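Local coordinates for universal stress protein MJ0577 (Methanocaldococcus jannaschii, PDB 1MJH) that binds ATP together with a manganese ion as a homodimeric, cytoplasmic member of the universal stress protein A family, at residues K7-T12 / I37-I42; I123-S128 / L155-K160. All blocks are in the same frame, centred on the assembly; numbering follows the deposited sequence.

Contact 1. Residues K7-T12 / I37-I42; sequences KILYPT and ILLHVI. With ATP (adenosine-5'-triphosphate), chain F.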
loop_
_atom_site.group_PDB
_atom_site.type_symbol
_atom_site.label_atom_id
_atom_site.label_comp_id
_atom_site.label_asym_id
_atom_site.label_seq_id
_atom_site.Cartn_x
_atom_site.Cartn_y
_atom_site.Cartn_z
ATOM N N LYS B 7 -0.623 -3.230 -15.000
ATOM C CA LYS B 7 -2.065 -3.083 -14.869
ATOM C C LYS B 7 -2.437 -2.739 -13.438
ATOM O O LYS B 7 -2.006 -3.399 -12.469
ATOM C CB LYS B 7 -2.742 -4.402 -15.308
ATOM C CG LYS B 7 -4.260 -4.264 -15.400
ATOM C CD LYS B 7 -4.878 -5.644 -15.685
ATOM C CE LYS B 7 -4.422 -6.120 -17.070
ATOM N NZ LYS B 7 -5.435 -7.127 -17.549
ATOM N N ILE B 8 -3.098 -1.596 -13.255
ATOM C CA ILE B 8 -3.486 -1.104 -11.926
ATOM C C ILE B 8 -4.994 -1.180 -11.702
ATOM O O ILE B 8 -5.786 -0.811 -12.605
ATOM C CB ILE B 8 -3.098 0.413 -11.882
ATOM C CG1 ILE B 8 -1.604 0.566 -12.008
ATOM C CG2 ILE B 8 -3.600 1.082 -10.600
ATOM C CD1 ILE B 8 -1.160 1.972 -12.471
ATOM N N LEU B 9 -5.397 -1.561 -10.493
ATOM C CA LEU B 9 -6.820 -1.477 -10.126
ATOM C C LEU B 9 -6.980 -0.191 -9.315
ATOM O O LEU B 9 -6.259 -0.046 -8.316
ATOM C CB LEU B 9 -7.370 -2.629 -9.280
ATOM C CG LEU B 9 -8.808 -2.534 -8.748
ATOM C CD1 LEU B 9 -9.812 -2.437 -9.924
ATOM C CD2 LEU B 9 -9.215 -3.724 -7.881
ATOM N N TYR B 10 -7.892 0.713 -9.708
ATOM C CA TYR B 10 -8.096 1.938 -8.966
ATOM C C TYR B 10 -9.580 2.006 -8.631
ATOM O O TYR B 10 -10.427 2.325 -9.493
ATOM C CB TYR B 10 -7.696 3.190 -9.796
ATOM C CG TYR B 10 -8.173 4.492 -9.215
ATOM C CD1 TYR B 10 -7.930 4.789 -7.865
ATOM C CD2 TYR B 10 -8.859 5.430 -9.979
ATOM C CE1 TYR B 10 -8.355 5.986 -7.317
ATOM C CE2 TYR B 10 -9.287 6.629 -9.426
ATOM C CZ TYR B 10 -9.037 6.890 -8.111
ATOM O OH TYR B 10 -9.464 8.079 -7.520
ATOM N N PRO B 11 -9.944 1.543 -7.455
ATOM C CA PRO B 11 -11.330 1.563 -7.006
ATOM C C PRO B 11 -11.605 2.928 -6.362
ATOM O O PRO B 11 -10.852 3.361 -5.497
ATOM C CB PRO B 11 -11.371 0.470 -5.944
ATOM C CG PRO B 11 -9.975 0.361 -5.382
ATOM C CD PRO B 11 -9.053 0.955 -6.415
ATOM N N THR B 12 -12.652 3.592 -6.846
ATOM C CA THR B 12 -12.952 4.913 -6.292
ATOM C C THR B 12 -14.383 5.018 -5.814
ATOM O O THR B 12 -15.288 4.449 -6.444
ATOM C CB THR B 12 -12.692 6.010 -7.375
ATOM O OG1 THR B 12 -13.084 7.246 -6.766
ATOM C CG2 THR B 12 -13.543 5.819 -8.617
ATOM N N ILE B 37 -7.738 -0.321 -14.460
ATOM C CA ILE B 37 -9.068 -0.810 -14.240
ATOM C C ILE B 37 -9.768 0.193 -13.301
ATOM O O ILE B 37 -9.321 0.280 -12.166
ATOM C CB ILE B 37 -9.146 -2.221 -13.621
ATOM C CG1 ILE B 37 -8.274 -3.212 -14.359
ATOM C CG2 ILE B 37 -10.609 -2.691 -13.580
ATOM C CD1 ILE B 37 -8.391 -3.237 -15.885
ATOM N N LEU B 38 -10.715 0.985 -13.848
ATOM C CA LEU B 38 -11.327 2.012 -12.985
ATOM C C LEU B 38 -12.638 1.509 -12.485
ATOM O O LEU B 38 -13.542 1.140 -13.280
ATOM C CB LEU B 38 -11.480 3.278 -13.891
ATOM C CG LEU B 38 -12.391 4.345 -13.268
ATOM C CD1 LEU B 38 -11.643 5.024 -12.092
ATOM C CD2 LEU B 38 -12.692 5.455 -14.290
ATOM N N LEU B 39 -12.730 1.336 -11.168
ATOM C CA LEU B 39 -13.887 0.641 -10.608
ATOM C C LEU B 39 -14.687 1.405 -9.585
ATOM O O LEU B 39 -14.078 1.931 -8.667
ATOM C CB LEU B 39 -13.307 -0.657 -9.947
ATOM C CG LEU B 39 -14.327 -1.435 -9.132
ATOM C CD1 LEU B 39 -15.468 -2.002 -9.992
ATOM C CD2 LEU B 39 -13.602 -2.633 -8.462
ATOM N N HIS B 40 -16.015 1.479 -9.726
ATOM C CA HIS B 40 -16.887 1.980 -8.683
ATOM C C HIS B 40 -17.928 0.923 -8.322
ATOM O O HIS B 40 -18.472 0.283 -9.255
ATOM C CB HIS B 40 -17.590 3.317 -9.085
ATOM C CG HIS B 40 -18.494 3.769 -7.977
ATOM N ND1 HIS B 40 -19.859 3.813 -7.975
ATOM C CD2 HIS B 40 -18.185 4.220 -6.766
ATOM C CE1 HIS B 40 -20.312 4.277 -6.808
ATOM N NE2 HIS B 40 -19.275 4.541 -6.017
ATOM N N VAL B 41 -18.075 0.701 -7.020
ATOM C CA VAL B 41 -19.062 -0.275 -6.549
ATOM C C VAL B 41 -20.221 0.482 -5.937
ATOM O O VAL B 41 -20.136 1.166 -4.910
ATOM C CB VAL B 41 -18.530 -1.249 -5.471
ATOM C CG1 VAL B 41 -19.566 -2.284 -5.024
ATOM C CG2 VAL B 41 -17.334 -1.971 -6.055
ATOM N N ILE B 42 -21.426 0.208 -6.504
ATOM C CA ILE B 42 -22.636 0.645 -5.806
ATOM C C ILE B 42 -22.979 -0.285 -4.655
ATOM O O ILE B 42 -23.198 -1.485 -4.885
ATOM C CB ILE B 42 -23.861 0.620 -6.773
ATOM C CG1 ILE B 42 -23.502 1.418 -8.017
ATOM C CG2 ILE B 42 -25.109 1.154 -6.092
ATOM C CD1 ILE B 42 -23.058 2.828 -7.786
HETATM P PG ATP F . -16.220 3.212 6.043
HETATM O O1G ATP F . -15.618 2.018 6.698
HETATM O O2G ATP F . -16.770 2.820 4.788
HETATM O O3G ATP F . -17.215 3.890 6.887
HETATM P PB ATP F . -14.477 5.255 4.816
HETATM O O1B ATP F . -13.887 6.429 5.472
HETATM O O2B ATP F . -15.569 5.654 3.922
HETATM O O3B ATP F . -14.941 4.214 5.903
HETATM P PA ATP F . -13.305 3.326 2.867
HETATM O O1A ATP F . -12.660 2.179 3.457
HETATM O O2A ATP F . -14.602 3.149 2.311
HETATM O O3A ATP F . -13.322 4.510 4.006
HETATM O "O5'" ATP F . -12.516 4.095 1.738
HETATM C "C5'" ATP F . -11.172 3.635 1.446
HETATM C "C4'" ATP F . -10.987 3.557 -0.058
HETATM O "O4'" ATP F . -11.788 2.403 -0.537
HETATM C "C3'" ATP F . -11.509 4.717 -0.890
HETATM O "O3'" ATP F . -10.609 5.834 -0.922
HETATM C "C2'" ATP F . -11.682 4.021 -2.262
HETATM O "O2'" ATP F . -10.392 3.908 -2.896
HETATM C "C1'" ATP F . -12.231 2.638 -1.824
HETATM N N9 ATP F . -13.684 2.542 -1.882
HETATM C C8 ATP F . -14.593 2.703 -0.895
HETATM N N7 ATP F . -15.836 2.463 -1.267
HETATM C C5 ATP F . -15.744 2.187 -2.549
HETATM C C6 ATP F . -16.729 1.861 -3.467
HETATM N N6 ATP F . -18.013 1.820 -3.111
HETATM N N1 ATP F . -16.331 1.618 -4.712
HETATM C C2 ATP F . -15.005 1.645 -5.065
HETATM N N3 ATP F . -13.981 1.941 -4.245
HETATM C C4 ATP F . -14.469 2.223 -3.016
#
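Y10 and L38 each hold CG anti to the backbone N (chi1 167° in both), and the two side chains lie side by side, pointing the same way. CD1 of L38 lies 3.5 Å from CD2 of the Y10 ring, approaching it obliquely. On the opposite face of the sheet L9 has the same anti setting (chi1 174°), and its CD1, farther out, sits 3.8 Å from CG2 of I37 while also touching CB of L39.

Between these two faces the strands run parallel, their axes inclined by 28°. Four backbone hydrogen bonds join them: I37 N to I8 O at 2.7 Å, then Y10 N to I37 O, L39 N to Y10 O and T12 N to L39 O. The last acceptor also receives a CA-H...O contact, with CA of P11 3.2 Å from O of L39. Helices 16-27 and 66-95 cover the Y10-L38 face, and A18 O holds the Y10 hydroxyl; helix 108-118 covers L9, P11 and L39.

At their C-terminal ends the strands meet ATP. V41 holds the adenine through its main chain: its N donates to ATP N1 at 3.0 Å, and its O accepts ATP N6 at 2.9 Å. P11 O takes the ribose O2' at 2.7 Å, while CB of P11 packs 3.4 Å from ATP N3. Neighbouring parallel strands linked through helix 16-27, with a nucleotide at their C-terminal ends, make a beta-alpha-beta crossover of the Rossmann-like fold shared by the HUP clan.

Contact 2. Residues I123-S128 / L155-K160; sequences IIIMGS and LVVKRK. With ATP (adenosine-5'-triphosphate), chain F.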
loop_
_atom_site.group_PDB
_atom_site.type_symbol
_atom_site.label_atom_id
_atom_site.label_comp_id
_atom_site.label_asym_id
_atom_site.label_seq_id
_atom_site.Cartn_x
_atom_site.Cartn_y
_atom_site.Cartn_z
ATOM N N ILE B 123 -1.304 -4.317 -9.005
ATOM C CA ILE B 123 -1.309 -3.495 -7.775
ATOM C C ILE B 123 -2.697 -2.885 -7.666
ATOM O O ILE B 123 -3.358 -2.678 -8.704
ATOM C CB ILE B 123 -0.223 -2.420 -7.863
ATOM C CG1 ILE B 123 -0.232 -1.579 -6.570
ATOM C CG2 ILE B 123 -0.385 -1.495 -9.084
ATOM C CD1 ILE B 123 1.005 -0.664 -6.507
ATOM N N ILE B 124 -3.155 -2.652 -6.457
ATOM C CA ILE B 124 -4.379 -1.918 -6.202
ATOM C C ILE B 124 -3.961 -0.577 -5.578
ATOM O O ILE B 124 -3.183 -0.630 -4.619
ATOM C CB ILE B 124 -5.254 -2.654 -5.168
ATOM C CG1 ILE B 124 -5.540 -4.102 -5.737
ATOM C CG2 ILE B 124 -6.570 -1.910 -5.098
ATOM C CD1 ILE B 124 -6.386 -4.890 -4.781
ATOM N N ILE B 125 -4.396 0.550 -6.121
ATOM C CA ILE B 125 -4.017 1.872 -5.522
ATOM C C ILE B 125 -5.326 2.496 -4.983
ATOM O O ILE B 125 -6.268 2.716 -5.745
ATOM C CB ILE B 125 -3.373 2.743 -6.601
ATOM C CG1 ILE B 125 -2.017 2.156 -7.039
ATOM C CG2 ILE B 125 -3.119 4.148 -5.990
ATOM C CD1 ILE B 125 -1.296 2.981 -8.110
ATOM N N MET B 126 -5.420 2.763 -3.680
ATOM C CA MET B 126 -6.728 3.186 -3.097
ATOM C C MET B 126 -6.486 4.161 -1.959
ATOM O O MET B 126 -5.365 4.207 -1.439
ATOM C CB MET B 126 -7.605 1.947 -2.691
ATOM C CG MET B 126 -6.990 1.156 -1.485
ATOM S SD MET B 126 -7.712 -0.592 -1.291
ATOM C CE MET B 126 -9.434 -0.078 -1.116
ATOM N N GLY B 127 -7.571 4.848 -1.531
ATOM C CA GLY B 127 -7.369 5.743 -0.375
ATOM C C GLY B 127 -7.419 4.962 0.926
ATOM O O GLY B 127 -7.916 3.835 1.011
ATOM N N SER B 128 -6.897 5.610 2.004
ATOM C CA SER B 128 -7.034 5.036 3.342
ATOM C C SER B 128 -8.455 5.204 3.893
ATOM O O SER B 128 -8.899 4.445 4.771
ATOM C CB SER B 128 -6.070 5.706 4.314
ATOM O OG SER B 128 -6.378 7.101 4.417
ATOM N N LEU B 155 -1.349 -0.200 -2.532
ATOM C CA LEU B 155 -0.800 1.146 -2.171
ATOM C C LEU B 155 -1.916 1.884 -1.455
ATOM O O LEU B 155 -2.903 2.225 -2.086
ATOM C CB LEU B 155 -0.286 1.871 -3.412
ATOM C CG LEU B 155 0.163 3.349 -3.146
ATOM C CD1 LEU B 155 1.251 3.385 -2.085
ATOM C CD2 LEU B 155 0.722 3.963 -4.459
ATOM N N VAL B 156 -1.752 2.204 -0.175
ATOM C CA VAL B 156 -2.719 2.918 0.617
ATOM C C VAL B 156 -2.306 4.393 0.704
ATOM O O VAL B 156 -1.242 4.699 1.209
ATOM C CB VAL B 156 -2.775 2.380 2.062
ATOM C CG1 VAL B 156 -3.854 3.167 2.814
ATOM C CG2 VAL B 156 -3.068 0.863 2.132
ATOM N N VAL B 157 -3.114 5.267 0.095
ATOM C CA VAL B 157 -2.805 6.689 0.059
ATOM C C VAL B 157 -3.593 7.364 1.192
ATOM O O VAL B 157 -4.822 7.218 1.218
ATOM C CB VAL B 157 -3.251 7.272 -1.282
ATOM C CG1 VAL B 157 -2.966 8.788 -1.367
ATOM C CG2 VAL B 157 -2.462 6.633 -2.450
ATOM N N LYS B 158 -2.903 8.084 2.060
ATOM C CA LYS B 158 -3.636 8.558 3.263
ATOM C C LYS B 158 -4.462 9.803 2.995
ATOM O O LYS B 158 -4.225 10.613 2.099
ATOM C CB LYS B 158 -2.638 8.935 4.396
ATOM C CG LYS B 158 -1.683 7.777 4.750
ATOM C CD LYS B 158 -2.383 6.565 5.271
ATOM C CE LYS B 158 -3.434 6.703 6.382
ATOM N NZ LYS B 158 -2.776 7.178 7.681
ATOM N N ARG B 159 -5.462 9.965 3.863
ATOM C CA ARG B 159 -6.345 11.142 3.776
ATOM C C ARG B 159 -5.579 12.416 4.123
ATOM O O ARG B 159 -4.481 12.367 4.610
ATOM C CB ARG B 159 -7.483 10.956 4.796
ATOM C CG ARG B 159 -6.948 10.824 6.237
ATOM C CD ARG B 159 -8.118 10.683 7.233
ATOM N NE ARG B 159 -7.610 10.450 8.602
ATOM C CZ ARG B 159 -8.432 10.140 9.620
ATOM N NH1 ARG B 159 -9.741 9.976 9.441
ATOM N NH2 ARG B 159 -7.958 9.922 10.842
ATOM N N LYS B 160 -6.219 13.555 3.802
ATOM C CA LYS B 160 -5.547 14.828 4.175
ATOM C C LYS B 160 -5.258 14.873 5.662
ATOM O O LYS B 160 -5.983 14.357 6.479
ATOM C CB LYS B 160 -6.482 15.992 3.798
ATOM C CG LYS B 160 -6.556 16.302 2.322
ATOM C CD LYS B 160 -7.631 17.391 2.077
ATOM C CE LYS B 160 -7.905 17.461 0.579
ATOM N NZ LYS B 160 -6.645 17.565 -0.210
HETATM P PG ATP F . -16.220 3.212 6.043
HETATM O O1G ATP F . -15.618 2.018 6.698
HETATM O O2G ATP F . -16.770 2.820 4.788
HETATM O O3G ATP F . -17.215 3.890 6.887
HETATM P PB ATP F . -14.477 5.255 4.816
HETATM O O1B ATP F . -13.887 6.429 5.472
HETATM O O2B ATP F . -15.569 5.654 3.922
HETATM O O3B ATP F . -14.941 4.214 5.903
HETATM P PA ATP F . -13.305 3.326 2.867
HETATM O O1A ATP F . -12.660 2.179 3.457
HETATM O O2A ATP F . -14.602 3.149 2.311
HETATM O O3A ATP F . -13.322 4.510 4.006
HETATM O "O5'" ATP F . -12.516 4.095 1.738
HETATM C "C5'" ATP F . -11.172 3.635 1.446
HETATM C "C4'" ATP F . -10.987 3.557 -0.058
HETATM O "O4'" ATP F . -11.788 2.403 -0.537
HETATM C "C3'" ATP F . -11.509 4.717 -0.890
HETATM O "O3'" ATP F . -10.609 5.834 -0.922
HETATM C "C2'" ATP F . -11.682 4.021 -2.262
HETATM O "O2'" ATP F . -10.392 3.908 -2.896
HETATM C "C1'" ATP F . -12.231 2.638 -1.824
HETATM N N9 ATP F . -13.684 2.542 -1.882
HETATM C C8 ATP F . -14.593 2.703 -0.895
HETATM N N7 ATP F . -15.836 2.463 -1.267
HETATM C C5 ATP F . -15.744 2.187 -2.549
HETATM C C6 ATP F . -16.729 1.861 -3.467
HETATM N N6 ATP F . -18.013 1.820 -3.111
HETATM N N1 ATP F . -16.331 1.618 -4.712
HETATM C C2 ATP F . -15.005 1.645 -5.065
HETATM N N3 ATP F . -13.981 1.941 -4.245
HETATM C C4 ATP F . -14.469 2.223 -3.016
#
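S128 fills the corner between V156 and K158: CG1 of V156 is the bump, 3.7 Å from both CA and CB of S128, and CE of K158 comes within 3.5 Å of the same CB, a tight carbon pair. The lysine chain bends at chi2, chi3 and chi4, curling over the serine, while S128 OG takes a weak bond from R159 N. An alanine in place of K158 would probably uncover this flank of S128 and leave S150 O and I147 O of the second subunit without the amino group they share.

I125 and L155 lie side by side, pointing the same way, L155 CB 4.0 Å from I125 CG1 and L155 CD2 against I125 CG1 and CG2. M126 turns to the other face, its CG between the backbone N and the carbonyl carbon (chi1 68°); its CE sits 3.5 Å from ATP O4'. G127 leaves the hollow for the ribose, since a CB there would run into O3'.

Four main-chain hydrogen bonds tie the strands, ending with S128 N to V157 O at 2.7 Å. G127 N reaches ATP O2' at 3.3 Å and, weakly, O3', which implies that in this contact main-chain N-H bonds the sugar hydroxyls, while CB of M126 touches O2'.

Overall arrangement
Contacts 1 and 2 are two parallel pairings of one sheet, separated by the pairing of strand 7-11 with strand 123-127, in which L9 probably bonds through its N and O to I123 and I125. Both are buried, but contact 1 lies at the heart of the chain, its centre about 3 Å from the chain centre, against about 10 Å for contact 2. Contact 1 is sandwiched by helices of its own chain; contact 2 includes the outermost strand, which continues the sheet as an antiparallel ladder into the second subunit. Of the two, contact 1 alone bonds the adenine, while both hold the ribose O2', which donates to contact 1 and accepts from contact 2.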